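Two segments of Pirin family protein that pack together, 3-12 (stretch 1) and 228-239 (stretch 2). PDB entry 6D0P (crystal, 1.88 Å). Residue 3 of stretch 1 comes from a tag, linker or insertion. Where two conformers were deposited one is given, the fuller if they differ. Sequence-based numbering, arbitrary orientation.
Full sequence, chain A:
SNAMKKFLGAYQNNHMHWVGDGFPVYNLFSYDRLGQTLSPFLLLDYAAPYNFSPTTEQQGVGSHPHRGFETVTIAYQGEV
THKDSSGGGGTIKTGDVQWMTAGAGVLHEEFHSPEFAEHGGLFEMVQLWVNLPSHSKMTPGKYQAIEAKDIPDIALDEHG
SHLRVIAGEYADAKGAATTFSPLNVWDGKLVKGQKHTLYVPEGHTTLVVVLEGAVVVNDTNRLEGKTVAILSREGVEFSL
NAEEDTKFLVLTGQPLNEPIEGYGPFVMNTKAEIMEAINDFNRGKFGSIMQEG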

# COMPACT_ATOMS: atom_id res chain seq x y z
N ALA A 3 -26.90 4.14 -2.94
CA ALA A 3 -27.15 2.73 -2.54
C ALA A 3 -25.93 2.16 -1.81
O ALA A 3 -24.80 2.70 -1.86
CB ALA A 3 -27.50 1.89 -3.76
N MSE A 4 -26.18 1.08 -1.09
CA MSE A 4 -25.15 0.39 -0.34
C MSE A 4 -24.30 -0.46 -1.27
O MSE A 4 -24.82 -1.13 -2.20
CB MSE A 4 -25.84 -0.49 0.71
CG MSE A 4 -24.88 -0.98 1.79
SE MSE A 4 -25.71 -2.43 2.86
CE MSE A 4 -25.94 -3.79 1.43
N LYS A 5 -22.98 -0.42 -1.05
CA LYS A 5 -22.09 -1.31 -1.79
C LYS A 5 -22.31 -2.72 -1.22
O LYS A 5 -22.53 -2.90 -0.01
CB LYS A 5 -20.62 -0.88 -1.67
CG LYS A 5 -20.24 0.34 -2.49
CD LYS A 5 -18.77 0.70 -2.38
CE LYS A 5 -18.32 1.76 -3.35
NZ LYS A 5 -18.48 1.35 -4.77
N LYS A 6 -22.26 -3.72 -2.09
CA LYS A 6 -22.46 -5.09 -1.66
C LYS A 6 -21.10 -5.76 -1.39
O LYS A 6 -20.13 -5.50 -2.08
CB LYS A 6 -23.21 -5.85 -2.77
CG LYS A 6 -24.50 -5.19 -3.23
CD LYS A 6 -25.14 -5.86 -4.42
CE LYS A 6 -26.41 -5.18 -4.86
NZ LYS A 6 -26.93 -5.77 -6.12
N PHE A 7 -21.05 -6.62 -0.38
CA PHE A 7 -19.88 -7.44 -0.10
C PHE A 7 -19.83 -8.59 -1.12
O PHE A 7 -20.75 -9.41 -1.17
CB PHE A 7 -19.97 -7.99 1.32
CG PHE A 7 -18.92 -8.99 1.68
CD1 PHE A 7 -17.65 -8.59 2.05
CD2 PHE A 7 -19.21 -10.34 1.71
CE1 PHE A 7 -16.69 -9.52 2.39
CE2 PHE A 7 -18.25 -11.27 2.07
CZ PHE A 7 -16.98 -10.86 2.38
N LEU A 8 -18.77 -8.69 -1.92
CA LEU A 8 -18.69 -9.75 -2.96
C LEU A 8 -17.87 -10.96 -2.50
O LEU A 8 -18.17 -12.13 -2.88
CB LEU A 8 -18.09 -9.14 -4.22
CG LEU A 8 -18.91 -8.00 -4.81
CD1 LEU A 8 -18.25 -7.44 -6.08
CD2 LEU A 8 -20.32 -8.47 -5.09
N GLY A 9 -16.84 -10.73 -1.71
CA GLY A 9 -16.00 -11.82 -1.24
C GLY A 9 -14.79 -11.33 -0.48
O GLY A 9 -14.52 -10.11 -0.44
N ALA A 10 -14.03 -12.27 0.09
CA ALA A 10 -12.88 -11.89 0.84
C ALA A 10 -11.83 -12.99 0.79
O ALA A 10 -12.16 -14.19 0.63
CB ALA A 10 -13.26 -11.58 2.27
N TYR A 11 -10.58 -12.58 0.98
CA TYR A 11 -9.42 -13.46 0.90
C TYR A 11 -8.54 -13.24 2.14
O TYR A 11 -8.12 -12.11 2.41
CB TYR A 11 -8.64 -13.15 -0.39
CG TYR A 11 -9.50 -13.18 -1.64
CD1 TYR A 11 -10.31 -12.11 -1.98
CD2 TYR A 11 -9.53 -14.30 -2.46
CE1 TYR A 11 -11.13 -12.14 -3.10
CE2 TYR A 11 -10.34 -14.35 -3.59
CZ TYR A 11 -11.14 -13.27 -3.91
OH TYR A 11 -11.93 -13.30 -5.02
N GLN A 12 -8.26 -14.32 2.87
CA GLN A 12 -7.42 -14.24 4.06
C GLN A 12 -6.14 -15.06 3.82
O GLN A 12 -6.21 -16.23 3.42
CB GLN A 12 -8.17 -14.78 5.26
CG GLN A 12 -7.39 -14.64 6.56
CD GLN A 12 -8.22 -15.14 7.72
OE1 GLN A 12 -9.08 -16.01 7.56
NE2 GLN A 12 -7.94 -14.60 8.89
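Stretch 2, residues 228-239: VAILSREGVEFS

Stretch 2 runs antiparallel to stretch 1. Its first strand, 228–231, lies beside strand 7–12 with an angle of 165° between their N-to-C directions and axes 4.7 Å apart at closest approach.

Val228, extended like its neighbours, pairs with Tyr11 through two hydrogen bonds, Val228 N to Tyr11 O at 3.0 Å and Tyr11 N to Val228 O at 2.9 Å; its branched side chain, well suited to a strand, places CG1 4.2 Å from Tyr11 CB. Ala229 faces Ala10, their CA atoms only 4.1 Å apart. The small methyl of Ala229 leaves room for the Phe7 ring, at whose edge Ala229 CB lies, 3.6 Å from Phe7 CE1. Ile230 turns to the other side, a buried apolar chain long enough for its CD1 to pack 3.8 Å from Tyr11 CE1. Its N donates to Gly9 O and its O accepts from Leu8 N, both at 2.9 Å. Between Phe7 and Gly9 a beta bulge shifts the register by one, so that Ile230 pairs with Gly9 while Leu231 pairs with Phe7. Leu231, likewise buried and apolar, reaches the Phe7 ring, its CD2 4.1 Å from Phe7 CD1.

At Ser232 the strand gives way to a loop. Ser232 N donates to Lys6 O (2.8 Å), while its short side chain accepts from Lys6 N at OG (2.9 Å) and donates from OG to Glu234 O (2.8 Å), tying the loop together. The long side chain of Lys5 reaches in, its NZ donating to Ser232 O (2.8 Å) and Gly235 O (3.0 Å). A water bridges the carbonyl oxygens of Glu234 and Met4. Gly235, at phi 108°, suits its place doubly: a CB would crowd its own backbone and clash with Lys5 N. Val236 N donates to the carbonyl O of Ala3, an expression-tag residue, at 2.8 Å. Glu237 opens the second strand, bridging Met4, and its O accepts from Lys5 N at 2.7 Å. Phe238 CD1 lies 4.4 Å from Lys5 CD, apolar carbon against the lysine's aliphatic stem.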

# COMPACT_ATOMS: atom_id res chain seq x y z
N VAL A 228 -8.53 -9.19 2.92
CA VAL A 228 -9.04 -8.15 2.04
C VAL A 228 -10.45 -8.56 1.58
O VAL A 228 -10.66 -9.69 1.15
CB VAL A 228 -8.14 -7.86 0.83
CG1 VAL A 228 -7.83 -9.09 -0.00
CG2 VAL A 228 -8.75 -6.79 -0.06
N ALA A 229 -11.38 -7.64 1.71
CA ALA A 229 -12.73 -7.79 1.21
C ALA A 229 -12.89 -6.90 -0.03
O ALA A 229 -12.42 -5.77 -0.06
CB ALA A 229 -13.75 -7.42 2.25
N ILE A 230 -13.60 -7.42 -1.03
CA ILE A 230 -13.92 -6.69 -2.23
C ILE A 230 -15.42 -6.34 -2.20
O ILE A 230 -16.28 -7.23 -2.01
CB ILE A 230 -13.53 -7.55 -3.45
CG1 ILE A 230 -12.02 -7.81 -3.41
CG2 ILE A 230 -13.98 -6.91 -4.76
CD1 ILE A 230 -11.52 -8.63 -4.53
N LEU A 231 -15.71 -5.05 -2.30
CA LEU A 231 -17.11 -4.58 -2.33
C LEU A 231 -17.46 -4.23 -3.78
O LEU A 231 -16.58 -4.09 -4.64
CB LEU A 231 -17.31 -3.37 -1.42
CG LEU A 231 -16.85 -3.47 0.03
CD1 LEU A 231 -17.39 -2.31 0.84
CD2 LEU A 231 -17.24 -4.77 0.69
N SER A 232 -18.75 -4.12 -4.08
CA SER A 232 -19.17 -3.82 -5.44
C SER A 232 -18.77 -2.39 -5.83
O SER A 232 -18.72 -1.45 -5.01
CB SER A 232 -20.65 -4.05 -5.62
OG SER A 232 -21.40 -3.18 -4.76
N ARG A 233 -18.49 -2.23 -7.12
CA ARG A 233 -18.20 -0.90 -7.68
C ARG A 233 -19.48 -0.05 -7.65
O ARG A 233 -19.43 1.14 -7.36
CB ARG A 233 -17.62 -1.00 -9.08
CG ARG A 233 -16.19 -1.50 -9.07
CD ARG A 233 -15.61 -1.70 -10.44
NE ARG A 233 -14.23 -2.17 -10.34
CZ ARG A 233 -13.50 -2.53 -11.37
NH1 ARG A 233 -14.01 -2.49 -12.58
NH2 ARG A 233 -12.25 -2.93 -11.17
N GLU A 234 -20.61 -0.69 -7.89
CA GLU A 234 -21.90 -0.03 -7.84
C GLU A 234 -22.22 0.32 -6.38
O GLU A 234 -22.03 -0.52 -5.50
CB GLU A 234 -23.00 -0.94 -8.42
CG GLU A 234 -22.74 -1.42 -9.85
CD GLU A 234 -21.48 -2.24 -10.15
OE1 GLU A 234 -21.07 -3.10 -9.29
OE2 GLU A 234 -20.87 -2.02 -11.27
N GLY A 235 -22.72 1.53 -6.12
CA GLY A 235 -23.04 1.94 -4.73
C GLY A 235 -22.06 2.97 -4.17
O GLY A 235 -20.93 3.14 -4.67
N VAL A 236 -22.46 3.65 -3.11
CA VAL A 236 -21.62 4.70 -2.56
C VAL A 236 -21.36 4.50 -1.08
O VAL A 236 -20.56 5.24 -0.52
CB VAL A 236 -22.23 6.10 -2.79
CG1 VAL A 236 -22.23 6.48 -4.25
CG2 VAL A 236 -23.62 6.23 -2.18
N GLU A 237 -21.99 3.57 -0.41
CA GLU A 237 -21.72 3.55 1.02
C GLU A 237 -21.63 2.12 1.57
O GLU A 237 -22.18 1.17 1.01
CB GLU A 237 -22.79 4.35 1.76
CG GLU A 237 -23.96 3.53 2.25
CD GLU A 237 -25.01 4.32 3.01
OE1 GLU A 237 -25.53 5.28 2.44
OE2 GLU A 237 -25.30 3.96 4.19
N PHE A 238 -20.92 2.02 2.68
CA PHE A 238 -20.83 0.79 3.42
C PHE A 238 -20.53 1.14 4.87
O PHE A 238 -20.11 2.27 5.18
CB PHE A 238 -19.79 -0.16 2.82
CG PHE A 238 -18.36 0.32 2.90
CD1 PHE A 238 -17.85 1.17 1.94
CD2 PHE A 238 -17.52 -0.11 3.92
CE1 PHE A 238 -16.54 1.62 2.01
CE2 PHE A 238 -16.20 0.31 3.97
CZ PHE A 238 -15.71 1.17 3.02
N SER A 239 -20.73 0.16 5.74
CA SER A 239 -20.52 0.36 7.17
C SER A 239 -19.50 -0.64 7.70
O SER A 239 -19.37 -1.78 7.20
CB SER A 239 -21.81 0.28 7.94
OG SER A 239 -22.33 -1.05 7.98
O HOH W 1 -24.59 -1.89 -4.78